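Local coordinates for Phosphoglucomutase/phosphomannomutase family protein (Burkholderia thailandensis, PDB 3UW2) that probably transfers a phosphoryl group within a sugar phosphate, as phosphohexose mutases do, and holds a zinc ion at a site made by aspartates, at residues Leu453-Thr458 against Ala464-Asp469; Ala417-Ala422 against Asp429-Glu434; Val65-Asp70 against Glu77-Leu82; Asp44-Ile49 against Asn137-Val142; Leu217-Val222 against Arg370-Leu375. All blocks are in the same frame, centred on the assembly; numbering follows the deposited sequence.

Contact 1: residues Leu453-Thr458 against Ala464-Asp469; sequences LRFEAT and ARIQDD. With EDO (1,2-ethanediol), chain G.
Phe455 is the first residue of strand 453-457 to meet helix 464-469, and its ring carries most of the contact. Its CG stands opposite the carbonyl carbon (chi1 -64°), which turns the ring to the helix. The CG methylene of Gln467 lies over one ring face, 3.8 Å from the centroid of Phe455 and 14° off the ring normal, which meets the definition of a CH-pi interaction. Beyond CG the glutamine chain is extended, and its amide is steeply inclined to the ring, with Gln467 OE1 3.8 Å from Phe455 CD2. Ile466 approaches the ring obliquely, bringing CG2 to 3.7 Å from CD1 of Phe455. Phe470 and Phe485 add edge-to-face ring contacts. This is the helix-on-sheet packing of the C-terminal domain, where helix 460-477 lies on a five-stranded antiparallel sheet; the segment axes approach to 8.5 Å at 146°. At Glu456 the strand's alternation turns CB away from the helix, leaving the carbonyl O 4.1 Å from Ile466 CD1, while the carboxylate bonds to Thr309 OG1 and the backbone N of Arg310. Ala457 faces the helix again, and its CB meets the far end of the isoleucine, Ile466 CD1, at 4.4 Å.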
# COMPACT_ATOMS: atom_id res chain seq x y z
N LEU A 453 -11.42 2.16 15.78
CA LEU A 453 -12.79 1.66 15.63
C LEU A 453 -13.33 2.00 14.25
O LEU A 453 -13.06 3.09 13.72
CB LEU A 453 -13.72 2.31 16.68
CG LEU A 453 -13.42 2.08 18.17
CD1 LEU A 453 -14.08 3.14 19.07
CD2 LEU A 453 -13.83 0.68 18.59
N ARG A 454 -14.07 1.06 13.66
CA ARG A 454 -14.94 1.38 12.52
C ARG A 454 -16.23 0.54 12.42
O ARG A 454 -16.32 -0.56 12.95
CB ARG A 454 -14.18 1.41 11.19
CG ARG A 454 -13.70 0.08 10.66
CD ARG A 454 -13.29 0.22 9.20
NE ARG A 454 -12.08 1.04 8.97
CZ ARG A 454 -11.84 1.71 7.83
NH1 ARG A 454 -12.70 1.67 6.82
NH2 ARG A 454 -10.72 2.42 7.69
N PHE A 455 -17.23 1.11 11.77
CA PHE A 455 -18.56 0.56 11.78
C PHE A 455 -19.10 0.57 10.36
O PHE A 455 -18.81 1.49 9.60
CB PHE A 455 -19.43 1.37 12.76
CG PHE A 455 -18.97 1.28 14.20
CD1 PHE A 455 -19.17 0.13 14.95
CD2 PHE A 455 -18.31 2.36 14.81
CE1 PHE A 455 -18.71 0.04 16.26
CE2 PHE A 455 -17.87 2.29 16.14
CZ PHE A 455 -18.08 1.13 16.87
N GLU A 456 -19.84 -0.48 10.00
CA GLU A 456 -20.55 -0.54 8.72
C GLU A 456 -21.89 -1.23 8.96
O GLU A 456 -21.98 -2.19 9.73
CB GLU A 456 -19.76 -1.38 7.72
CG GLU A 456 -20.33 -1.39 6.32
CD GLU A 456 -19.82 -2.55 5.48
OE1 GLU A 456 -19.88 -3.70 5.94
OE2 GLU A 456 -19.41 -2.32 4.34
N ALA A 457 -22.93 -0.77 8.27
CA ALA A 457 -24.24 -1.44 8.39
C ALA A 457 -25.07 -1.33 7.12
O ALA A 457 -24.74 -0.55 6.22
CB ALA A 457 -24.98 -0.87 9.58
N THR A 458 -26.14 -2.13 7.04
CA THR A 458 -27.05 -2.15 5.89
C THR A 458 -28.15 -1.09 5.96
O THR A 458 -28.94 -0.99 5.05
CB THR A 458 -27.68 -3.53 5.73
OG1 THR A 458 -28.50 -3.82 6.88
CG2 THR A 458 -26.60 -4.61 5.54
N ALA A 464 -26.42 2.70 13.92
CA ALA A 464 -26.57 3.30 15.23
C ALA A 464 -26.66 2.25 16.35
O ALA A 464 -26.03 2.40 17.39
CB ALA A 464 -27.77 4.21 15.24
N ARG A 465 -27.41 1.17 16.12
CA ARG A 465 -27.57 0.14 17.13
C ARG A 465 -26.21 -0.52 17.38
O ARG A 465 -25.84 -0.84 18.52
CB ARG A 465 -28.67 -0.86 16.72
CG ARG A 465 -29.06 -1.88 17.77
CD ARG A 465 -29.58 -3.18 17.17
NE ARG A 465 -28.53 -4.02 16.56
CZ ARG A 465 -28.29 -4.15 15.24
NH1 ARG A 465 -29.03 -3.47 14.38
NH2 ARG A 465 -27.30 -4.95 14.77
N ILE A 466 -25.42 -0.67 16.32
CA ILE A 466 -24.12 -1.35 16.47
C ILE A 466 -23.15 -0.56 17.36
O ILE A 466 -22.57 -1.10 18.33
CB ILE A 466 -23.53 -1.76 15.11
CG1 ILE A 466 -24.36 -2.90 14.57
CG2 ILE A 466 -22.07 -2.21 15.22
CD1 ILE A 466 -23.98 -3.31 13.15
N GLN A 467 -22.98 0.71 17.03
CA GLN A 467 -22.30 1.64 17.94
C GLN A 467 -22.84 1.62 19.39
O GLN A 467 -22.08 1.41 20.32
CB GLN A 467 -22.41 3.04 17.37
CG GLN A 467 -21.82 3.07 15.98
CD GLN A 467 -21.92 4.44 15.40
OE1 GLN A 467 -20.92 5.10 15.20
NE2 GLN A 467 -23.13 4.89 15.14
N ASP A 468 -24.14 1.83 19.56
CA ASP A 468 -24.76 1.69 20.87
C ASP A 468 -24.30 0.43 21.60
O ASP A 468 -24.13 0.42 22.82
CB ASP A 468 -26.28 1.66 20.75
CG ASP A 468 -26.84 2.98 20.25
OD1 ASP A 468 -26.02 3.88 19.95
OD2 ASP A 468 -28.09 3.12 20.16
N ASP A 469 -24.09 -0.64 20.83
CA ASP A 469 -23.68 -1.89 21.42
C ASP A 469 -22.21 -1.79 21.83
O ASP A 469 -21.85 -2.12 22.98
CB ASP A 469 -23.92 -3.04 20.44
CG ASP A 469 -24.13 -4.36 21.14
OD1 ASP A 469 -25.13 -4.52 21.89
OD2 ASP A 469 -23.29 -5.25 20.95
C1 EDO G . -15.43 -0.99 5.37
O1 EDO G . -15.91 -0.49 4.12
C2 EDO G . -15.89 -0.07 6.51
O2 EDO G . -15.19 1.15 6.29

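Contact 2: residues Ala417-Ala422 against Asp429-Glu434; sequences AKFDGA and DGLRVE
Phe419 holds CG opposite its own carbonyl carbon (chi1 -68°), while Val433 sets CG1 opposite its backbone N (chi1 -177°), a rotation that points CG2 at the ring and CG1 at Ala422. The CG2 branch stands over one face of the phenylalanine: Val433 CG2 is 3.7 Å from the ring centroid of Phe419, 16° off the normal, a CH-pi contact displaced toward the rim, where CE2 of Phe419 comes within 3.6 Å of that methyl. Val433 CG1 meets Ala422 CB, also at 3.6 Å, and brushes the ring 4.0 Å from Phe419 CG. Leu431 takes a different side of the ring, its CD1 lying near the ring plane at the edge and 4.4 Å from Phe419 CE2.

Phe419 and Ala422 reach the same valine because they are the first and fourth residues of a type II beta turn, with Gly421 at its third position and a weak closing bond from Ala422 N to Phe419 O. The turn leads into strand 424-426, which pairs antiparallel with strand 431-435. Helix 460-477 adds Phe470, whose side chain touches both Phe419 and Val433. On the strand's other side, Arg432 NE bonds to Glu434 OE2 at 3.0 Å as part of a salt bridge, approaching from above the carboxylate plane.

The loop is joined to the strand mainly by apolar contact, dispersion and CH-pi, so the fit rests on shape, while the charged Arg432-Glu434 pair lies away from it.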
# COMPACT_ATOMS: atom_id res chain seq x y z
N ALA A 417 -17.27 -9.40 26.90
CA ALA A 417 -18.26 -8.53 26.24
C ALA A 417 -19.50 -9.28 25.71
O ALA A 417 -19.40 -10.07 24.79
CB ALA A 417 -17.63 -7.67 25.16
N LYS A 418 -20.65 -9.05 26.34
CA LYS A 418 -21.95 -9.53 25.84
C LYS A 418 -22.50 -8.75 24.60
O LYS A 418 -23.55 -8.08 24.72
CB LYS A 418 -23.01 -9.45 26.97
N PHE A 419 -21.86 -8.85 23.43
CA PHE A 419 -22.40 -8.20 22.19
C PHE A 419 -23.78 -8.76 21.80
O PHE A 419 -23.87 -9.82 21.16
CB PHE A 419 -21.42 -8.33 20.99
CG PHE A 419 -20.14 -7.55 21.15
CD1 PHE A 419 -20.14 -6.15 21.04
CD2 PHE A 419 -18.93 -8.20 21.43
CE1 PHE A 419 -18.96 -5.42 21.23
CE2 PHE A 419 -17.75 -7.48 21.60
CZ PHE A 419 -17.76 -6.10 21.49
N ASP A 420 -24.84 -8.05 22.19
CA ASP A 420 -26.23 -8.45 21.96
C ASP A 420 -26.54 -8.62 20.47
O ASP A 420 -26.68 -7.62 19.74
CB ASP A 420 -27.22 -7.46 22.60
N GLY A 421 -26.65 -9.88 20.03
CA GLY A 421 -27.23 -10.21 18.73
C GLY A 421 -26.22 -10.45 17.62
O GLY A 421 -26.60 -10.57 16.46
N ALA A 422 -24.94 -10.53 17.98
CA ALA A 422 -23.87 -10.70 17.00
C ALA A 422 -23.84 -12.13 16.49
O ALA A 422 -24.29 -13.01 17.22
CB ALA A 422 -22.54 -10.33 17.62
N ASP A 429 -7.42 -10.12 14.34
CA ASP A 429 -6.79 -8.80 14.39
C ASP A 429 -7.79 -7.92 15.14
O ASP A 429 -8.75 -7.50 14.52
CB ASP A 429 -6.66 -8.26 12.96
CG ASP A 429 -5.76 -7.02 12.85
OD1 ASP A 429 -5.51 -6.36 13.87
OD2 ASP A 429 -5.28 -6.74 11.72
N GLY A 430 -7.57 -7.67 16.43
CA GLY A 430 -8.57 -6.91 17.24
C GLY A 430 -9.87 -7.68 17.39
O GLY A 430 -9.88 -8.91 17.42
N LEU A 431 -10.99 -6.98 17.54
CA LEU A 431 -12.27 -7.64 17.68
C LEU A 431 -13.08 -7.17 16.49
O LEU A 431 -13.48 -6.01 16.48
CB LEU A 431 -12.98 -7.21 18.99
CG LEU A 431 -12.43 -7.76 20.30
CD1 LEU A 431 -13.34 -7.51 21.49
CD2 LEU A 431 -12.14 -9.25 20.18
N ARG A 432 -13.31 -8.04 15.50
CA ARG A 432 -14.26 -7.74 14.45
C ARG A 432 -15.59 -8.41 14.83
O ARG A 432 -15.71 -9.65 14.81
CB ARG A 432 -13.75 -8.21 13.08
CG ARG A 432 -14.88 -8.06 12.06
CD ARG A 432 -14.35 -8.05 10.66
NE ARG A 432 -15.39 -8.21 9.66
CZ ARG A 432 -15.44 -7.47 8.57
NH1 ARG A 432 -14.51 -6.55 8.35
NH2 ARG A 432 -16.41 -7.68 7.68
N VAL A 433 -16.57 -7.62 15.26
CA VAL A 433 -17.82 -8.18 15.59
C VAL A 433 -18.81 -8.16 14.40
O VAL A 433 -19.13 -7.09 13.86
CB VAL A 433 -18.42 -7.46 16.83
CG1 VAL A 433 -19.74 -8.09 17.24
CG2 VAL A 433 -17.40 -7.52 17.99
N GLU A 434 -19.31 -9.32 14.04
CA GLU A 434 -20.14 -9.44 12.86
C GLU A 434 -21.60 -9.63 13.24
O GLU A 434 -21.95 -10.56 14.00
CB GLU A 434 -19.68 -10.63 12.04
CG GLU A 434 -18.19 -10.63 11.82
CD GLU A 434 -17.85 -10.41 10.37
OE1 GLU A 434 -18.68 -9.78 9.67
OE2 GLU A 434 -16.76 -10.86 9.94

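Contact 3: residues Val65-Asp70 against Glu77-Leu82; sequences VVVARD and ELVGAL. With EDO (1,2-ethanediol), chain C; EDO (1,2-ethanediol), chain D.
Strand 65-69, whose Val67 and Arg69 touch the helix, runs nearly antiparallel to helix 77-82, with axes 167° apart and 8.7 Å at closest approach, and the nearest CA pair is Arg69 with Val79 at 6.6 Å. Val79 is the central side chain. With chi1 at 79° its CG1 sits between the backbone N and the carbonyl carbon, while CG2 lies beside the carbonyl carbon; the two branches serve different partners. Val79 CG2 meets Val67 CG2 at 3.7 Å, the two side chains passing at a slant. Val79 CG1 instead touches the aliphatic part of Arg69, 4.0 Å from its CD, where the chains cross at about a right angle. One turn further along the helix, Leu82 slides past Val67 in the opposite direction and brings CD2 to 4.0 Å from Val67 CG1.

Strand 64-69, helix 75-88 and strand 92-98 form a beta-alpha-beta crossover in domain I, the two strands lying parallel and adjacent in the sheet. Beyond the valine, the extended Arg69 chain runs on past the end of the strand, where NH1 bonds to the backbone O of Asp70 at 3.3 Å and, much straighter at 167°, to O1 of an ethanediol, probably from the crystallisation liquor, at 2.9 Å and at the edge of the guanidinium. Asp70 OD2 forms a salt bridge with Arg72 NE and a hydrogen bond with Thr128 OG1.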
# COMPACT_ATOMS: atom_id res chain seq x y z
N VAL A 65 21.78 -5.57 -3.97
CA VAL A 65 20.57 -4.92 -3.57
C VAL A 65 20.27 -3.83 -4.60
O VAL A 65 21.17 -3.02 -4.98
CB VAL A 65 20.73 -4.23 -2.18
CG1 VAL A 65 19.43 -3.48 -1.86
CG2 VAL A 65 20.91 -5.29 -1.08
N VAL A 66 19.01 -3.77 -5.05
CA VAL A 66 18.53 -2.66 -5.86
C VAL A 66 18.19 -1.49 -4.94
O VAL A 66 17.57 -1.69 -3.86
CB VAL A 66 17.20 -3.11 -6.54
CG1 VAL A 66 16.47 -1.96 -7.24
CG2 VAL A 66 17.49 -4.17 -7.57
N VAL A 67 18.53 -0.25 -5.34
CA VAL A 67 18.05 0.91 -4.57
C VAL A 67 17.26 1.87 -5.47
O VAL A 67 17.48 1.88 -6.65
CB VAL A 67 19.18 1.71 -3.86
CG1 VAL A 67 19.93 0.83 -2.88
CG2 VAL A 67 20.13 2.33 -4.88
N ALA A 68 16.30 2.62 -4.92
CA ALA A 68 15.50 3.53 -5.70
C ALA A 68 15.05 4.62 -4.72
O ALA A 68 15.19 4.46 -3.49
CB ALA A 68 14.25 2.78 -6.28
N ARG A 69 14.53 5.71 -5.28
CA ARG A 69 14.04 6.80 -4.45
C ARG A 69 12.78 7.40 -5.03
O ARG A 69 12.53 7.28 -6.26
CB ARG A 69 15.16 7.87 -4.27
CG ARG A 69 15.59 8.50 -5.61
CD ARG A 69 16.49 9.71 -5.30
NE ARG A 69 16.89 10.41 -6.50
CZ ARG A 69 16.26 11.44 -7.09
NH1 ARG A 69 15.08 11.98 -6.64
NH2 ARG A 69 16.84 11.95 -8.16
N ASP A 70 11.98 8.09 -4.19
CA ASP A 70 10.88 8.87 -4.74
C ASP A 70 11.39 10.28 -5.07
O ASP A 70 12.59 10.47 -5.18
CB ASP A 70 9.70 8.92 -3.77
CG ASP A 70 10.00 9.65 -2.48
OD1 ASP A 70 11.08 10.32 -2.34
OD2 ASP A 70 9.05 9.67 -1.60
N GLU A 77 20.42 12.66 -1.73
CA GLU A 77 21.54 12.56 -0.74
C GLU A 77 21.40 11.21 0.04
O GLU A 77 22.39 10.51 0.30
CB GLU A 77 21.47 13.71 0.27
CG GLU A 77 22.61 13.66 1.32
CD GLU A 77 22.57 14.82 2.32
OE1 GLU A 77 21.62 15.62 2.27
OE2 GLU A 77 23.50 14.94 3.18
N LEU A 78 20.19 10.93 0.52
CA LEU A 78 19.99 9.70 1.34
C LEU A 78 20.22 8.42 0.54
O LEU A 78 20.86 7.47 1.07
CB LEU A 78 18.57 9.65 1.90
CG LEU A 78 18.28 10.76 2.90
CD1 LEU A 78 16.86 10.60 3.40
CD2 LEU A 78 19.23 10.71 4.06
N VAL A 79 19.74 8.35 -0.73
CA VAL A 79 19.96 7.12 -1.52
C VAL A 79 21.45 6.96 -1.80
O VAL A 79 21.97 5.86 -1.81
CB VAL A 79 19.14 7.02 -2.86
CG1 VAL A 79 19.74 7.82 -4.01
CG2 VAL A 79 19.06 5.59 -3.37
N GLY A 80 22.16 8.05 -2.03
CA GLY A 80 23.65 7.93 -2.16
C GLY A 80 24.32 7.41 -0.86
O GLY A 80 25.20 6.57 -0.93
N ALA A 81 23.91 7.88 0.33
CA ALA A 81 24.51 7.45 1.59
C ALA A 81 24.17 5.99 1.84
O ALA A 81 24.96 5.19 2.36
CB ALA A 81 23.99 8.34 2.77
N LEU A 82 22.97 5.63 1.43
CA LEU A 82 22.46 4.27 1.65
C LEU A 82 23.31 3.35 0.82
O LEU A 82 23.78 2.31 1.33
CB LEU A 82 20.98 4.16 1.23
CG LEU A 82 20.36 2.74 1.26
CD1 LEU A 82 20.16 2.33 2.70
CD2 LEU A 82 19.04 2.69 0.49
C1 EDO C . 14.78 15.30 -6.95
O1 EDO C . 13.85 14.45 -7.67
C2 EDO C . 14.14 16.09 -5.81
O2 EDO C . 12.78 16.30 -6.19
C1 EDO D . 27.60 5.50 -4.93
O1 EDO D . 27.85 4.51 -3.86
C2 EDO D . 26.20 6.16 -4.83
O2 EDO D . 26.34 7.14 -3.76

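Contact 4: residues Asp44-Ile49 against Asn137-Val142; sequences DVARSI and NGFKMV. With PO4 (phosphate ion), chain B.
The Phe139 ring meets helix 44-49 through its outer atoms. Its CZ lies 3.9 Å from Ala46 CB, and its CE2 lies 3.6 Å from Ile49 CD1, both methyls approaching obliquely. Ile49 and Phe139 extend toward each other from opposite directions. The isoleucine places CG1 opposite its carbonyl carbon (chi1 -80°) and stretches on to CD1 with chi2 at 150°, which lets the terminal methyl, rather than CG2, make the contact.

The next shell is apolar as well. Ile33 of strand 33-36 touches both Ile49 and Phe139, and Ile125 and Val127 of strand 124-127 pack on the same phenylalanine. These two strands flank strand 136-143 antiparallel in the mixed sheet of domain I, and helix 43-59 packs against the sheet on the side to which Phe139 points.

Along the strand, alternation sends the neighbouring Lys140 the other way. Extended beyond CG, it brings NZ to 2.7 Å from O4 of a phosphate ion, probably from the crystallisation liquor, which is also hydrogen-bonded to His131 ND1; NZ also forms salt bridges with Asp266 and Asp268, two of the three zinc ligands. Further back, Asn137 OD1 accepts the N-H of Gly138 at 2.8 Å, bent to 139°, while its ND2 bonds to Ser74 OG. Toward helix 75-88, Arg47 NH2 forms a salt bridge with Asp84 OD2.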
# COMPACT_ATOMS: atom_id res chain seq x y z
N ASP A 44 24.24 10.17 7.59
CA ASP A 44 24.91 9.20 8.47
C ASP A 44 23.97 8.08 8.81
O ASP A 44 24.38 6.91 8.81
CB ASP A 44 25.44 9.82 9.81
CG ASP A 44 26.58 10.81 9.58
OD1 ASP A 44 27.40 10.59 8.68
OD2 ASP A 44 26.65 11.84 10.29
N VAL A 45 22.71 8.46 9.12
CA VAL A 45 21.67 7.50 9.38
C VAL A 45 21.41 6.56 8.18
O VAL A 45 21.38 5.33 8.33
CB VAL A 45 20.43 8.23 9.96
CG1 VAL A 45 19.25 7.27 10.09
CG2 VAL A 45 20.75 8.88 11.37
N ALA A 46 21.28 7.13 6.98
CA ALA A 46 21.08 6.30 5.77
C ALA A 46 22.21 5.31 5.59
O ALA A 46 21.96 4.15 5.33
CB ALA A 46 20.89 7.17 4.53
N ARG A 47 23.45 5.80 5.74
CA ARG A 47 24.62 4.94 5.59
C ARG A 47 24.59 3.80 6.63
O ARG A 47 24.79 2.67 6.24
CB ARG A 47 25.91 5.77 5.73
CG ARG A 47 27.20 5.01 5.41
CD ARG A 47 28.46 5.89 5.57
NE ARG A 47 28.52 6.68 4.35
CZ ARG A 47 28.19 7.96 4.23
NH1 ARG A 47 27.86 8.67 5.33
NH2 ARG A 47 28.21 8.53 3.00
N SER A 48 24.27 4.04 7.92
CA SER A 48 24.27 2.95 8.91
C SER A 48 23.16 1.95 8.59
O SER A 48 23.30 0.75 8.83
CB SER A 48 24.06 3.45 10.34
OG SER A 48 24.94 4.50 10.66
N ILE A 49 22.06 2.45 8.01
CA ILE A 49 20.96 1.57 7.68
C ILE A 49 21.39 0.72 6.47
O ILE A 49 21.17 -0.50 6.41
CB ILE A 49 19.67 2.36 7.34
CG1 ILE A 49 18.94 2.83 8.62
CG2 ILE A 49 18.69 1.47 6.56
CD1 ILE A 49 18.17 4.15 8.39
N ASN A 137 11.01 11.30 5.30
CA ASN A 137 11.53 10.33 4.38
C ASN A 137 11.70 8.95 5.09
O ASN A 137 11.35 8.80 6.26
CB ASN A 137 12.80 10.84 3.69
CG ASN A 137 12.92 10.32 2.24
OD1 ASN A 137 12.44 9.24 1.92
ND2 ASN A 137 13.53 11.07 1.38
N GLY A 138 12.23 7.96 4.40
CA GLY A 138 12.15 6.62 5.01
C GLY A 138 12.64 5.58 4.09
O GLY A 138 13.20 5.92 2.99
N PHE A 139 12.47 4.31 4.49
CA PHE A 139 13.00 3.22 3.66
C PHE A 139 12.02 2.05 3.68
O PHE A 139 11.58 1.62 4.77
CB PHE A 139 14.36 2.76 4.20
CG PHE A 139 15.37 3.90 4.38
CD1 PHE A 139 16.32 4.16 3.42
CD2 PHE A 139 15.36 4.70 5.57
CE1 PHE A 139 17.23 5.20 3.58
CE2 PHE A 139 16.26 5.74 5.74
CZ PHE A 139 17.22 6.00 4.73
N LYS A 140 11.69 1.56 2.50
CA LYS A 140 10.83 0.40 2.33
C LYS A 140 11.77 -0.71 1.87
O LYS A 140 12.51 -0.46 0.93
CB LYS A 140 9.70 0.73 1.31
CG LYS A 140 8.62 1.67 1.93
CD LYS A 140 7.35 1.83 1.05
CE LYS A 140 6.28 2.61 1.79
NZ LYS A 140 5.25 3.20 0.90
N MET A 141 11.77 -1.88 2.54
CA MET A 141 12.85 -2.85 2.38
C MET A 141 12.36 -4.24 1.98
O MET A 141 11.47 -4.80 2.63
CB MET A 141 13.61 -2.97 3.68
CG MET A 141 14.40 -1.67 3.99
SD MET A 141 14.94 -1.61 5.71
CE MET A 141 13.38 -1.42 6.58
N VAL A 142 12.93 -4.77 0.91
CA VAL A 142 12.62 -6.16 0.52
C VAL A 142 13.88 -6.97 0.62
O VAL A 142 14.87 -6.70 -0.08
CB VAL A 142 11.94 -6.24 -0.85
CG1 VAL A 142 11.80 -7.73 -1.27
CG2 VAL A 142 10.55 -5.56 -0.77
P PO4 B . 2.93 5.12 2.49
O2 PO4 B . 2.21 4.37 1.38
O3 PO4 B . 1.93 5.69 3.47
O4 PO4 B . 4.09 4.38 3.08

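Contact 5: residues Leu217-Val222 against Arg370-Leu375; sequences LGCELV and RLLEIL
Arg370 NH2, on helix 370-375, is held by Asp356 OD2 in a salt bridge and by Glu292 OE1 in a longer, weaker ion pair, while a different side of the helix presents Leu372 to Leu217 and Cys219. Arg370 NH1 bonds to Tyr366 OH. The link from Arg370 NE to Glu373 OE1, 3.9 Å long, is one of charge alone, since the oxygen lies well out of the guanidinium plane; the other carboxylate oxygen, Glu373 OE2, pairs with Arg357 NH2.

The cross-segment contact is apolar and small, burying 95 Å² in all. One methyl makes both touches: Leu372 CD1 lies 4.1 Å from Cys219 SG and 4.4 Å from Leu217 CD1. Cys219 keeps SG beside its backbone N and opposite the carbonyl carbon (chi1 -63°), a rotation that carries the sulfur toward the leucine. Gly218, with phi 105°, closes the preceding helix in a Schellman motif, and Leu217 and Cys219 on either side of it both face that methyl. The nearest CA atoms, those of Leu217 and Leu372, remain 9.1 Å apart.

Leu372 also packs on Leu197 of strand 197-200 and Phe214 of helix 206-216, while Leu371 rests on Leu288 and Phe289 of helix 282-296, placing helix 364-375 between elements of domains II and III.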
# COMPACT_ATOMS: atom_id res chain seq x y z
N LEU A 217 -0.93 2.78 -22.94
CA LEU A 217 -2.13 1.94 -23.07
C LEU A 217 -3.17 2.56 -24.04
O LEU A 217 -4.17 1.93 -24.39
CB LEU A 217 -2.77 1.69 -21.71
CG LEU A 217 -1.89 0.81 -20.81
CD1 LEU A 217 -2.53 0.70 -19.45
CD2 LEU A 217 -1.68 -0.57 -21.44
N GLY A 218 -2.94 3.81 -24.46
CA GLY A 218 -3.80 4.43 -25.47
C GLY A 218 -4.75 5.46 -24.88
O GLY A 218 -5.64 5.92 -25.55
N CYS A 219 -4.58 5.82 -23.61
CA CYS A 219 -5.50 6.76 -23.00
C CYS A 219 -5.05 8.20 -23.16
O CYS A 219 -3.83 8.52 -23.10
CB CYS A 219 -5.68 6.48 -21.52
SG CYS A 219 -6.43 4.85 -21.30
N GLU A 220 -6.05 9.05 -23.33
CA GLU A 220 -5.87 10.51 -23.23
C GLU A 220 -5.98 10.93 -21.78
O GLU A 220 -6.81 10.40 -21.03
CB GLU A 220 -6.90 11.28 -24.09
CG GLU A 220 -6.44 11.44 -25.51
CD GLU A 220 -7.49 12.15 -26.37
OE1 GLU A 220 -7.72 11.67 -27.53
OE2 GLU A 220 -8.08 13.16 -25.88
N LEU A 221 -5.14 11.86 -21.37
CA LEU A 221 -5.00 12.19 -19.95
C LEU A 221 -5.29 13.65 -19.70
O LEU A 221 -4.97 14.47 -20.54
CB LEU A 221 -3.59 11.88 -19.50
CG LEU A 221 -3.11 10.45 -19.71
CD1 LEU A 221 -1.74 10.35 -19.06
CD2 LEU A 221 -4.04 9.36 -19.18
N VAL A 222 -5.98 13.95 -18.61
CA VAL A 222 -5.99 15.30 -18.13
C VAL A 222 -5.12 15.23 -16.86
O VAL A 222 -5.50 14.62 -15.88
CB VAL A 222 -7.39 15.85 -17.75
CG1 VAL A 222 -7.19 17.32 -17.48
CG2 VAL A 222 -8.39 15.68 -18.88
N ARG A 370 -4.95 -2.44 -14.52
CA ARG A 370 -5.83 -3.58 -14.46
C ARG A 370 -7.26 -3.05 -14.38
O ARG A 370 -8.17 -3.68 -14.90
CB ARG A 370 -5.52 -4.47 -13.24
CG ARG A 370 -4.23 -5.31 -13.40
CD ARG A 370 -4.40 -6.40 -14.46
NE ARG A 370 -5.31 -7.49 -13.97
CZ ARG A 370 -4.91 -8.64 -13.43
NH1 ARG A 370 -3.59 -8.98 -13.37
NH2 ARG A 370 -5.83 -9.52 -13.04
N LEU A 371 -7.45 -1.90 -13.71
CA LEU A 371 -8.82 -1.32 -13.57
C LEU A 371 -9.27 -0.83 -14.98
O LEU A 371 -10.37 -1.14 -15.43
CB LEU A 371 -8.75 -0.18 -12.55
CG LEU A 371 -10.06 0.59 -12.33
CD1 LEU A 371 -11.18 -0.39 -12.03
CD2 LEU A 371 -9.88 1.59 -11.21
N LEU A 372 -8.38 -0.14 -15.72
CA LEU A 372 -8.73 0.30 -17.09
C LEU A 372 -9.07 -0.91 -18.02
O LEU A 372 -9.92 -0.81 -18.89
CB LEU A 372 -7.59 1.11 -17.69
CG LEU A 372 -7.17 2.47 -17.10
CD1 LEU A 372 -5.90 2.96 -17.74
CD2 LEU A 372 -8.31 3.43 -17.39
N GLU A 373 -8.38 -2.02 -17.88
CA GLU A 373 -8.68 -3.21 -18.69
C GLU A 373 -10.17 -3.62 -18.54
O GLU A 373 -10.83 -3.99 -19.54
CB GLU A 373 -7.81 -4.37 -18.21
CG GLU A 373 -8.05 -5.68 -18.97
CD GLU A 373 -7.10 -6.77 -18.50
OE1 GLU A 373 -7.23 -7.30 -17.34
OE2 GLU A 373 -6.21 -7.08 -19.29
N ILE A 374 -10.66 -3.58 -17.30
CA ILE A 374 -12.03 -3.91 -16.98
C ILE A 374 -13.01 -2.80 -17.39
O ILE A 374 -14.01 -3.09 -18.06
CB ILE A 374 -12.19 -4.23 -15.49
CG1 ILE A 374 -11.37 -5.50 -15.11
CG2 ILE A 374 -13.67 -4.42 -15.13
CD1 ILE A 374 -11.23 -5.75 -13.63
N LEU A 375 -12.74 -1.56 -16.96
CA LEU A 375 -13.60 -0.39 -17.24
C LEU A 375 -13.76 -0.17 -18.75
O LEU A 375 -14.85 0.17 -19.24
CB LEU A 375 -13.00 0.87 -16.61
CG LEU A 375 -13.00 0.90 -15.07
CD1 LEU A 375 -12.53 2.28 -14.57
CD2 LEU A 375 -14.33 0.48 -14.47

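In the fold
Contacts 1 and 2 belong to the C-terminal domain and share its antiparallel sheet; their centres are about 11 Å apart, and Asp469 OD2 packs 3.3 Å from Phe419 CD1. Contacts 3 and 4 are close in domain I, about 8 Å between centres, with helices 43-59 and 75-88 touching through Ala46 CB and Ala81 CB at 3.8 Å. Contact 5 alone joins parts of domains II and III and buries the least area. Contacts 1, 3, 4 and 5 are largely buried, contact 2 only partly. All rely on apolar touching, aromatic in 1, 2 and 4, aliphatic in 3, aliphatic and sulfur in 5, but only 3 and 4 approach the zinc site, Ala68 and Phe139 side chains about 13 Å from the ion.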